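Local coordinates for protein L-Ribose isomerase (Acinetobacter, PDB 4Q0P) that probably catalyses the reversible isomerisation of the aldose L-ribose to the ketose L-ribulose at a divalent metal ion held in a beta-barrel, at residues P116-R121 and K196-F201; K43-S48 and I75-L80; C102-I107 and V213-T218. All coordinates share one frame; numbering follows the deposited sequence.

Contact 1: residues P116-R121 and K196-F201; sequences PHHHGR and KHLHAF. With CO (cobalt (II) ion), chain B; 0MK (beta-L-ribopyranose), chain C.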
loop_
_atom_site.group_PDB
_atom_site.type_symbol
_atom_site.label_atom_id
_atom_site.label_comp_id
_atom_site.label_asym_id
_atom_site.label_seq_id
_atom_site.Cartn_x
_atom_site.Cartn_y
_atom_site.Cartn_z
ATOM N N PRO A 116 25.388 -13.727 11.381
ATOM C CA PRO A 116 25.143 -14.851 12.291
ATOM C C PRO A 116 25.151 -14.415 13.743
ATOM O O PRO A 116 26.071 -13.730 14.189
ATOM C CB PRO A 116 26.288 -15.808 11.971
ATOM C CG PRO A 116 26.465 -15.609 10.495
ATOM C CD PRO A 116 26.397 -14.091 10.367
ATOM N N HIS A 117 24.120 -14.810 14.479
ATOM C CA HIS A 117 24.025 -14.451 15.883
ATOM C C HIS A 117 22.890 -15.223 16.537
ATOM O O HIS A 117 22.129 -15.911 15.859
ATOM C CB HIS A 117 23.753 -12.948 16.026
ATOM C CG HIS A 117 22.401 -12.529 15.529
ATOM N ND1 HIS A 117 22.089 -12.448 14.187
ATOM C CD2 HIS A 117 21.270 -12.199 16.195
ATOM C CE1 HIS A 117 20.826 -12.087 14.050
ATOM N NE2 HIS A 117 20.306 -11.928 15.253
ATOM N N HIS A 118 22.783 -15.114 17.856
ATOM C CA HIS A 118 21.698 -15.763 18.566
ATOM C C HIS A 118 21.372 -14.966 19.817
ATOM O O HIS A 118 22.159 -14.130 20.262
ATOM C CB HIS A 118 22.043 -17.225 18.914
ATOM C CG HIS A 118 22.849 -17.391 20.165
ATOM N ND1 HIS A 118 24.215 -17.212 20.203
ATOM C CD2 HIS A 118 22.478 -17.729 21.423
ATOM C CE1 HIS A 118 24.651 -17.432 21.432
ATOM N NE2 HIS A 118 23.617 -17.747 22.191
ATOM N N HIS A 119 20.197 -15.210 20.371
ATOM C CA HIS A 119 19.763 -14.511 21.568
ATOM C C HIS A 119 19.406 -15.555 22.611
ATOM O O HIS A 119 18.838 -16.597 22.287
ATOM C CB HIS A 119 18.523 -13.665 21.271
ATOM C CG HIS A 119 18.626 -12.869 20.009
ATOM N ND1 HIS A 119 19.445 -11.766 19.886
ATOM C CD2 HIS A 119 18.038 -13.037 18.801
ATOM C CE1 HIS A 119 19.357 -11.290 18.658
ATOM N NE2 HIS A 119 18.508 -12.043 17.978
ATOM N N GLY A 120 19.740 -15.279 23.863
ATOM C CA GLY A 120 19.403 -16.223 24.905
ATOM C C GLY A 120 17.969 -16.015 25.350
ATOM O O GLY A 120 17.301 -16.958 25.784
ATOM N N ARG A 121 17.478 -14.783 25.213
ATOM C CA ARG A 121 16.123 -14.453 25.656
ATOM C C ARG A 121 15.108 -14.140 24.563
ATOM O O ARG A 121 13.947 -14.550 24.647
ATOM C CB ARG A 121 16.189 -13.266 26.617
ATOM C CG ARG A 121 17.319 -13.375 27.626
ATOM C CD ARG A 121 17.490 -12.090 28.414
ATOM N NE ARG A 121 18.626 -12.145 29.331
ATOM C CZ ARG A 121 19.898 -12.225 28.948
ATOM N NH1 ARG A 121 20.208 -12.259 27.657
ATOM N NH2 ARG A 121 20.864 -12.265 29.857
ATOM N N LYS A 196 17.803 -18.806 21.387
ATOM C CA LYS A 196 18.858 -19.824 21.483
ATOM C C LYS A 196 19.109 -20.603 20.189
ATOM O O LYS A 196 19.524 -21.762 20.209
ATOM C CB LYS A 196 18.578 -20.790 22.640
ATOM C CG LYS A 196 18.696 -20.146 24.026
ATOM C CD LYS A 196 18.381 -21.149 25.126
ATOM C CE LYS A 196 18.639 -20.579 26.524
ATOM N NZ LYS A 196 17.744 -19.444 26.877
ATOM N N HIS A 197 18.850 -19.953 19.059
ATOM C CA HIS A 197 19.094 -20.551 17.757
ATOM C C HIS A 197 19.930 -19.577 16.965
ATOM O O HIS A 197 19.609 -18.388 16.894
ATOM C CB HIS A 197 17.792 -20.811 17.008
ATOM C CG HIS A 197 17.103 -22.076 17.414
ATOM N ND1 HIS A 197 17.314 -23.276 16.772
ATOM C CD2 HIS A 197 16.215 -22.327 18.404
ATOM C CE1 HIS A 197 16.582 -24.214 17.346
ATOM N NE2 HIS A 197 15.905 -23.664 18.340
ATOM N N LEU A 198 21.016 -20.076 16.390
ATOM C CA LEU A 198 21.881 -19.247 15.576
ATOM C C LEU A 198 21.098 -18.916 14.312
ATOM O O LEU A 198 20.463 -19.790 13.719
ATOM C CB LEU A 198 23.157 -20.010 15.206
ATOM C CG LEU A 198 24.223 -20.181 16.292
ATOM C CD1 LEU A 198 25.301 -21.160 15.824
ATOM C CD2 LEU A 198 24.828 -18.818 16.610
ATOM N N HIS A 199 21.114 -17.651 13.914
ATOM C CA HIS A 199 20.421 -17.252 12.703
ATOM C C HIS A 199 21.054 -16.043 12.028
ATOM O O HIS A 199 21.785 -15.277 12.644
ATOM C CB HIS A 199 18.931 -16.976 12.979
ATOM C CG HIS A 199 18.680 -15.926 14.018
ATOM N ND1 HIS A 199 18.940 -16.120 15.358
ATOM C CD2 HIS A 199 18.185 -14.671 13.911
ATOM C CE1 HIS A 199 18.618 -15.030 16.030
ATOM N NE2 HIS A 199 18.158 -14.135 15.175
ATOM N N ALA A 200 20.777 -15.915 10.738
ATOM C CA ALA A 200 21.266 -14.813 9.929
ATOM C C ALA A 200 20.326 -14.737 8.738
ATOM O O ALA A 200 19.522 -15.644 8.519
ATOM C CB ALA A 200 22.701 -15.088 9.452
ATOM N N PHE A 201 20.406 -13.650 7.984
ATOM C CA PHE A 201 19.577 -13.506 6.801
ATOM C C PHE A 201 20.112 -12.422 5.881
ATOM O O PHE A 201 20.848 -11.530 6.306
ATOM C CB PHE A 201 18.106 -13.249 7.184
ATOM C CG PHE A 201 17.871 -11.991 7.992
ATOM C CD1 PHE A 201 17.690 -10.763 7.357
ATOM C CD2 PHE A 201 17.788 -12.043 9.383
ATOM C CE1 PHE A 201 17.426 -9.610 8.096
ATOM C CE2 PHE A 201 17.526 -10.892 10.130
ATOM C CZ PHE A 201 17.344 -9.672 9.484
HETATM CO CO CO B . 18.110 -12.077 15.823
HETATM C C1 0MK C . 16.984 -9.176 15.011
HETATM C C2 0MK C . 16.402 -7.911 15.636
HETATM C C3 0MK C . 17.481 -6.833 15.797
HETATM C C4 0MK C . 18.767 -7.373 16.450
HETATM C C5 0MK C . 19.217 -8.696 15.820
HETATM O O1 0MK C . 17.431 -8.888 13.698
HETATM O O2 0MK C . 15.825 -8.220 16.898
HETATM O O3 0MK C . 16.963 -5.768 16.581
HETATM O O4 0MK C . 18.575 -7.539 17.845
HETATM O O5 0MK C . 18.117 -9.631 15.783
HETATM O O HOH W 1 18.316 -16.890 18.882
HETATM O O HOH W 2 17.569 -11.708 13.724
#

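Contact 2: residues K43-S48 and I75-L80; sequences KMVNDS and IIFESL. With Z6J (alpha-L-ribofuranose), chain D.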
loop_
_atom_site.group_PDB
_atom_site.type_symbol
_atom_site.label_atom_id
_atom_site.label_comp_id
_atom_site.label_asym_id
_atom_site.label_seq_id
_atom_site.Cartn_x
_atom_site.Cartn_y
_atom_site.Cartn_z
ATOM N N LYS A 43 11.702 10.472 15.722
ATOM C CA LYS A 43 12.788 10.020 16.581
ATOM C C LYS A 43 13.398 8.687 16.167
ATOM O O LYS A 43 14.520 8.370 16.561
ATOM C CB LYS A 43 12.325 9.942 18.039
ATOM C CG LYS A 43 11.139 9.029 18.293
ATOM C CD LYS A 43 10.797 9.005 19.783
ATOM C CE LYS A 43 10.477 10.407 20.306
ATOM N NZ LYS A 43 10.256 10.439 21.785
ATOM N N MET A 44 12.667 7.914 15.368
ATOM C CA MET A 44 13.143 6.611 14.907
ATOM C C MET A 44 14.178 6.748 13.798
ATOM O O MET A 44 14.955 5.826 13.536
ATOM C CB MET A 44 11.959 5.770 14.422
ATOM C CG MET A 44 10.996 5.394 15.538
ATOM S SD MET A 44 9.454 4.693 14.939
ATOM C CE MET A 44 10.073 3.482 13.748
ATOM N N VAL A 45 14.184 7.903 13.146
ATOM C CA VAL A 45 15.133 8.167 12.078
ATOM C C VAL A 45 16.273 8.929 12.747
ATOM O O VAL A 45 16.220 10.150 12.892
ATOM C CB VAL A 45 14.484 9.018 10.967
ATOM C CG1 VAL A 45 15.417 9.127 9.769
ATOM C CG2 VAL A 45 13.153 8.390 10.553
ATOM N N ASN A 46 17.292 8.189 13.173
ATOM C CA ASN A 46 18.438 8.768 13.871
ATOM C C ASN A 46 19.776 8.181 13.412
ATOM O O ASN A 46 19.836 7.438 12.430
ATOM C CB ASN A 46 18.272 8.530 15.366
ATOM C CG ASN A 46 17.958 7.083 15.678
ATOM O OD1 ASN A 46 18.671 6.181 15.243
ATOM N ND2 ASN A 46 16.887 6.850 16.418
ATOM N N ASP A 47 20.845 8.512 14.131
ATOM C CA ASP A 47 22.177 8.023 13.787
ATOM C C ASP A 47 22.464 6.613 14.296
ATOM O O ASP A 47 23.592 6.134 14.199
ATOM C CB ASP A 47 23.253 8.981 14.306
ATOM C CG ASP A 47 23.286 10.294 13.540
ATOM O OD1 ASP A 47 22.876 10.309 12.360
ATOM O OD2 ASP A 47 23.741 11.308 14.111
ATOM N N SER A 48 21.444 5.954 14.842
ATOM C CA SER A 48 21.587 4.584 15.339
ATOM C C SER A 48 20.838 3.593 14.451
ATOM O O SER A 48 21.020 2.380 14.571
ATOM C CB SER A 48 21.054 4.472 16.765
ATOM O OG SER A 48 21.950 5.061 17.684
ATOM N N ILE A 75 19.528 -1.641 8.274
ATOM C CA ILE A 75 18.844 -0.523 8.890
ATOM C C ILE A 75 17.689 -1.099 9.687
ATOM O O ILE A 75 17.034 -2.048 9.245
ATOM C CB ILE A 75 18.292 0.459 7.830
ATOM C CG1 ILE A 75 19.444 1.246 7.207
ATOM C CG2 ILE A 75 17.275 1.402 8.464
ATOM C CD1 ILE A 75 19.018 2.170 6.109
ATOM N N ILE A 76 17.471 -0.547 10.873
ATOM C CA ILE A 76 16.384 -0.988 11.723
ATOM C C ILE A 76 15.637 0.218 12.283
ATOM O O ILE A 76 16.248 1.123 12.856
ATOM C CB ILE A 76 16.888 -1.838 12.908
ATOM C CG1 ILE A 76 17.521 -3.136 12.389
ATOM C CG2 ILE A 76 15.734 -2.133 13.862
ATOM C CD1 ILE A 76 18.000 -4.085 13.483
ATOM N N PHE A 77 14.319 0.228 12.097
ATOM C CA PHE A 77 13.466 1.289 12.614
ATOM C C PHE A 77 12.554 0.598 13.610
ATOM O O PHE A 77 11.667 -0.155 13.225
ATOM C CB PHE A 77 12.637 1.918 11.497
ATOM C CG PHE A 77 13.447 2.709 10.519
ATOM C CD1 PHE A 77 14.246 3.763 10.954
ATOM C CD2 PHE A 77 13.400 2.417 9.157
ATOM C CE1 PHE A 77 14.987 4.518 10.044
ATOM C CE2 PHE A 77 14.136 3.168 8.234
ATOM C CZ PHE A 77 14.930 4.218 8.680
ATOM N N GLU A 78 12.797 0.851 14.888
ATOM C CA GLU A 78 12.045 0.234 15.967
ATOM C C GLU A 78 10.877 1.096 16.431
ATOM O O GLU A 78 11.079 2.197 16.945
ATOM C CB GLU A 78 13.006 -0.039 17.127
ATOM C CG GLU A 78 12.394 -0.602 18.379
ATOM C CD GLU A 78 13.430 -0.750 19.482
ATOM O OE1 GLU A 78 14.296 -1.642 19.361
ATOM O OE2 GLU A 78 13.384 0.037 20.456
ATOM N N SER A 79 9.659 0.583 16.249
ATOM C CA SER A 79 8.451 1.307 16.634
ATOM C C SER A 79 8.007 0.953 18.041
ATOM O O SER A 79 7.276 1.714 18.678
ATOM C CB SER A 79 7.302 1.008 15.658
ATOM O OG SER A 79 6.852 -0.333 15.774
ATOM N N LEU A 80 8.452 -0.203 18.528
ATOM C CA LEU A 80 8.082 -0.643 19.861
ATOM C C LEU A 80 9.097 -1.586 20.507
ATOM O O LEU A 80 9.700 -2.437 19.846
ATOM C CB LEU A 80 6.717 -1.337 19.807
ATOM C CG LEU A 80 6.121 -1.834 21.126
ATOM C CD1 LEU A 80 5.459 -0.680 21.863
ATOM C CD2 LEU A 80 5.105 -2.938 20.834
HETATM O O5 Z6J D . 15.539 12.573 10.161
HETATM C C5 Z6J D . 16.308 12.658 11.351
HETATM C C4 Z6J D . 17.787 12.793 11.044
HETATM O O4 Z6J D . 18.061 11.982 9.887
HETATM C C3 Z6J D . 18.665 12.284 12.184
HETATM O O3 Z6J D . 19.406 13.362 12.736
HETATM C C2 Z6J D . 19.622 11.272 11.558
HETATM O O2 Z6J D . 20.918 11.841 11.466
HETATM C C1 Z6J D . 19.079 11.002 10.155
HETATM O O1 Z6J D . 20.117 11.169 9.201
HETATM O O HOH W 3 14.826 3.296 15.375
#

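Contact 3: residues C102-I107 and V213-T218; sequences CDKLMI and VREVST. With 0MK (beta-L-ribopyranose), chain C.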
loop_
_atom_site.group_PDB
_atom_site.type_symbol
_atom_site.label_atom_id
_atom_site.label_comp_id
_atom_site.label_asym_id
_atom_site.label_seq_id
_atom_site.Cartn_x
_atom_site.Cartn_y
_atom_site.Cartn_z
ATOM N N CYS A 102 8.627 -6.291 20.994
ATOM C CA CYS A 102 9.467 -5.429 20.174
ATOM C C CYS A 102 9.039 -5.539 18.708
ATOM O O CYS A 102 9.062 -6.625 18.121
ATOM C CB CYS A 102 10.937 -5.818 20.343
ATOM S SG CYS A 102 12.106 -4.827 19.381
ATOM N N ASP A 103 8.631 -4.408 18.134
ATOM C CA ASP A 103 8.176 -4.351 16.745
ATOM C C ASP A 103 9.138 -3.439 16.005
ATOM O O ASP A 103 9.389 -2.323 16.443
ATOM C CB ASP A 103 6.760 -3.755 16.678
ATOM C CG ASP A 103 6.063 -4.022 15.348
ATOM O OD1 ASP A 103 6.707 -3.907 14.284
ATOM O OD2 ASP A 103 4.850 -4.338 15.368
ATOM N N LYS A 104 9.677 -3.907 14.887
ATOM C CA LYS A 104 10.607 -3.090 14.124
ATOM C C LYS A 104 10.562 -3.449 12.656
ATOM O O LYS A 104 10.141 -4.548 12.280
ATOM C CB LYS A 104 12.034 -3.288 14.628
ATOM C CG LYS A 104 12.655 -4.639 14.242
ATOM C CD LYS A 104 13.087 -5.434 15.479
ATOM C CE LYS A 104 11.890 -5.895 16.301
ATOM N NZ LYS A 104 12.301 -6.776 17.442
ATOM N N LEU A 105 10.997 -2.505 11.830
ATOM C CA LEU A 105 11.055 -2.703 10.398
ATOM C C LEU A 105 12.549 -2.786 10.106
ATOM O O LEU A 105 13.309 -1.950 10.581
ATOM C CB LEU A 105 10.458 -1.497 9.664
ATOM C CG LEU A 105 10.181 -1.790 8.190
ATOM C CD1 LEU A 105 9.030 -2.814 8.125
ATOM C CD2 LEU A 105 9.808 -0.510 7.432
ATOM N N MET A 106 12.971 -3.792 9.346
ATOM C CA MET A 106 14.388 -3.944 9.030
ATOM C C MET A 106 14.580 -3.877 7.523
ATOM O O MET A 106 13.822 -4.479 6.766
ATOM C CB MET A 106 14.920 -5.277 9.587
ATOM C CG MET A 106 14.749 -5.415 11.100
ATOM S SD MET A 106 15.379 -6.967 11.820
ATOM C CE MET A 106 14.490 -8.166 10.831
ATOM N N ILE A 107 15.590 -3.132 7.088
ATOM C CA ILE A 107 15.844 -2.995 5.663
ATOM C C ILE A 107 17.257 -3.454 5.323
ATOM O O ILE A 107 18.238 -2.935 5.857
ATOM C CB ILE A 107 15.610 -1.531 5.205
ATOM C CG1 ILE A 107 14.196 -1.096 5.615
ATOM C CG2 ILE A 107 15.776 -1.415 3.697
ATOM C CD1 ILE A 107 13.801 0.295 5.162
ATOM N N VAL A 213 11.545 -6.184 6.020
ATOM C CA VAL A 213 10.897 -7.155 6.892
ATOM C C VAL A 213 10.411 -6.591 8.219
ATOM O O VAL A 213 11.104 -5.816 8.870
ATOM C CB VAL A 213 11.863 -8.330 7.206
ATOM C CG1 VAL A 213 11.208 -9.320 8.172
ATOM C CG2 VAL A 213 12.251 -9.036 5.920
ATOM N N ARG A 214 9.213 -6.989 8.617
ATOM C CA ARG A 214 8.680 -6.557 9.889
ATOM C C ARG A 214 8.981 -7.653 10.907
ATOM O O ARG A 214 8.604 -8.811 10.723
ATOM C CB ARG A 214 7.164 -6.347 9.824
ATOM C CG ARG A 214 6.581 -5.963 11.189
ATOM C CD ARG A 214 5.058 -5.951 11.209
ATOM N NE ARG A 214 4.477 -4.917 10.355
ATOM C CZ ARG A 214 3.912 -3.798 10.804
ATOM N NH1 ARG A 214 3.407 -2.921 9.948
ATOM N NH2 ARG A 214 3.853 -3.554 12.105
ATOM N N GLU A 215 9.671 -7.297 11.977
ATOM C CA GLU A 215 9.966 -8.278 12.999
ATOM C C GLU A 215 9.153 -8.004 14.247
ATOM O O GLU A 215 9.094 -6.872 14.735
ATOM C CB GLU A 215 11.445 -8.270 13.368
ATOM C CG GLU A 215 11.755 -9.192 14.547
ATOM C CD GLU A 215 13.210 -9.160 14.942
ATOM O OE1 GLU A 215 14.053 -9.563 14.115
ATOM O OE2 GLU A 215 13.513 -8.727 16.077
ATOM N N VAL A 216 8.506 -9.049 14.743
ATOM C CA VAL A 216 7.725 -8.968 15.963
ATOM C C VAL A 216 8.395 -9.997 16.867
ATOM O O VAL A 216 8.376 -11.200 16.583
ATOM C CB VAL A 216 6.237 -9.329 15.724
ATOM C CG1 VAL A 216 5.526 -9.469 17.041
ATOM C CG2 VAL A 216 5.553 -8.226 14.891
ATOM N N SER A 217 9.020 -9.516 17.936
ATOM C CA SER A 217 9.729 -10.397 18.854
ATOM C C SER A 217 9.513 -9.968 20.294
ATOM O O SER A 217 8.823 -8.986 20.564
ATOM C CB SER A 217 11.228 -10.353 18.552
ATOM O OG SER A 217 11.786 -9.140 19.027
ATOM N N THR A 218 10.100 -10.718 21.219
ATOM C CA THR A 218 10.006 -10.374 22.625
ATOM C C THR A 218 10.986 -9.215 22.819
ATOM O O THR A 218 11.688 -8.831 21.874
ATOM C CB THR A 218 10.374 -11.583 23.523
ATOM O OG1 THR A 218 11.639 -12.126 23.121
ATOM C CG2 THR A 218 9.312 -12.667 23.399
HETATM C C1 0MK C . 16.984 -9.176 15.011
HETATM C C2 0MK C . 16.402 -7.911 15.636
HETATM C C3 0MK C . 17.481 -6.833 15.797
HETATM C C4 0MK C . 18.767 -7.373 16.450
HETATM C C5 0MK C . 19.217 -8.696 15.820
HETATM O O1 0MK C . 17.431 -8.888 13.698
HETATM O O2 0MK C . 15.825 -8.220 16.898
HETATM O O3 0MK C . 16.963 -5.768 16.581
HETATM O O4 0MK C . 18.575 -7.539 17.845
HETATM O O5 0MK C . 18.117 -9.631 15.783
#

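Contact 1: residues P116-R121 and K196-F201
His117 and His199 face each other as an antiparallel hydrogen-bonded pair and both send their rings to the same cobalt ion. From CB of His199 the ring leaves between the backbone N and the carbonyl carbon (chi1 58°), which turns it from its own strand toward the metal. His199 CG lies 3.9 Å from His117 O. ND1 of His199 donates to His197 O (2.8 Å, 162° at the hydrogen), nearly in the ring plane, which fixes the ring's rotation and leaves NE2 to bind the metal. His199 CE1 meets His119 CD2 at 3.5 Å, the latter at the ring edge. CD2 of His199 passes 3.7 Å from His117 CE1, the two ring planes being oblique to each other. At the tip, His199 NE2 binds cobalt at 2.2 Å. With NE2 of His117 and His119, and with Glu124, this is as in the three-histidine, one-glutamate site of cupins; ribopyranose O5, 2.5 Å from the cobalt, and water 2 are further ligands. Histidine suits such places because one nitrogen can hold the metal while the other is tethered: His117 ND1 pairs with Pro115 O and His119 ND1 with Asp242 O. Lys196 N gives a short bond to His119 O, and the Lys196 side chain bends at chi4, putting NZ 2.8 Å from Gly120 O, on a lone pair; Gly87 O of a second subunit also accepts from it.

Contact 2: residues K43-S48 and I75-L80
The ring of Phe77 turns its edge to Met44, whose carbonyl O lies near the ring plane 3.4 Å from CD1, while Ile75 CG2 sits over one face, 3.6 Å above the plane and displaced toward the rim. The weakly positive hydrogens of an aromatic edge suit a carbonyl oxygen, as the apolar face suits a branched aliphatic chain. This is where the 3-10 turn and loop that follow the N-terminal helix are laid on strand 73-82, in the cupin-like sheet that also holds strand 101-108. Ala30 of helix 19-35 and Ile40 of the loop after it also pack on the side chain, so an aromatic residue fills the space between strand, helix and loop. Met44 does most of the loop's touching. Its CG lies 3.5 Å from Glu78 O, and the chain then bends at chi3 (48°), which brings the methyl CE back to Phe77 CB at 3.8 Å; a flexible, unbranched thioether can follow the strand. Val45 adds a looser touch, CG2 to Phe77 CE1. Water 3 links the two backbones, donating to Met44 O and accepting from Glu78 N. Beyond, the loop folds on itself. Asn46 OD1 accepts from Ser48 N at 2.8 Å, closing an Asx turn; an amide suits the place because its NH2 can bind Lys43 O at the same time. The turn presents Asp47 to a bound ribofuranose: OD1, also paired with Arg19, accepts from the sugar's O2 at 2.6 Å.

Contact 3: residues C102-I107 and V213-T218
Lys104 and Glu215 stand side by side on neighbouring antiparallel strands, a hydrogen-bonded pair within a ladder that runs from Cys102 with Ser217 to Met106 with Val213. The backbone is tightly knit: each of these three pairs makes two N-H...O bonds, such as Glu215 N to Lys104 O at 2.8 Å. The face carrying Lys104, Met106, Glu215 and Ser217 is closely packed. Glu215 reaches straight out, CG anti to N (chi1 174°), until OE2 accepts from ribopyranose O2 at 2.5 Å; a long acidic chain can pass its neighbours to meet the sugar. Lys104 bends at chi2 and chi3 and slants across it, its CG 3.9 Å from Glu215 CB, and as modelled forms a salt bridge to the same carboxylate, though the place of NZ is doubtful. Met106 brings its thioether to the carboxylate of Glu215 and to the sugar, with CE 3.6 Å from Glu215 OE1 and SD 3.4 Å from ribopyranose O1. The other face is looser but also buried, because a second subunit, not solvent, lies against it. Here Asp103 OD2 approaches the edge of the Arg214 guanidinium, NH2 at a long 3.5 Å, with the carboxylate and guanidinium planes 77° apart. Both ends have stronger partners: Asp103 OD1 bonds to Tyr38, OD2 pairs with Lys190 of the second subunit, and Arg214 with Glu127 of that subunit. Leu105 CD1 rests 3.7 Å from Val213 O and touches Arg214 more distantly. One face at the interface and the other lining the sugar pocket fits a cupin-like barrel, whose inner strand surfaces form the active site.

Contacts 1 and 3 are buried in the core and meet at the same ribopyranose, contact 1 through cobalt-binding imidazoles and contact 3 through a carboxylate and a thioether; Phe201 packs on Met106 between them. They belong to different sheets of the barrel, and along the chain contact 1 is nested within the loop closed by contact 3. Contact 2 is only partly buried and lies about 21 Å, centre to centre, from contact 1. It shares a sheet with contact 3, strands 73-82 and 101-108 being neighbours, yet joins a loop to a strand by apolar packing and water rather than by a backbone ladder. Contacts 2 and 3 both touch the second subunit.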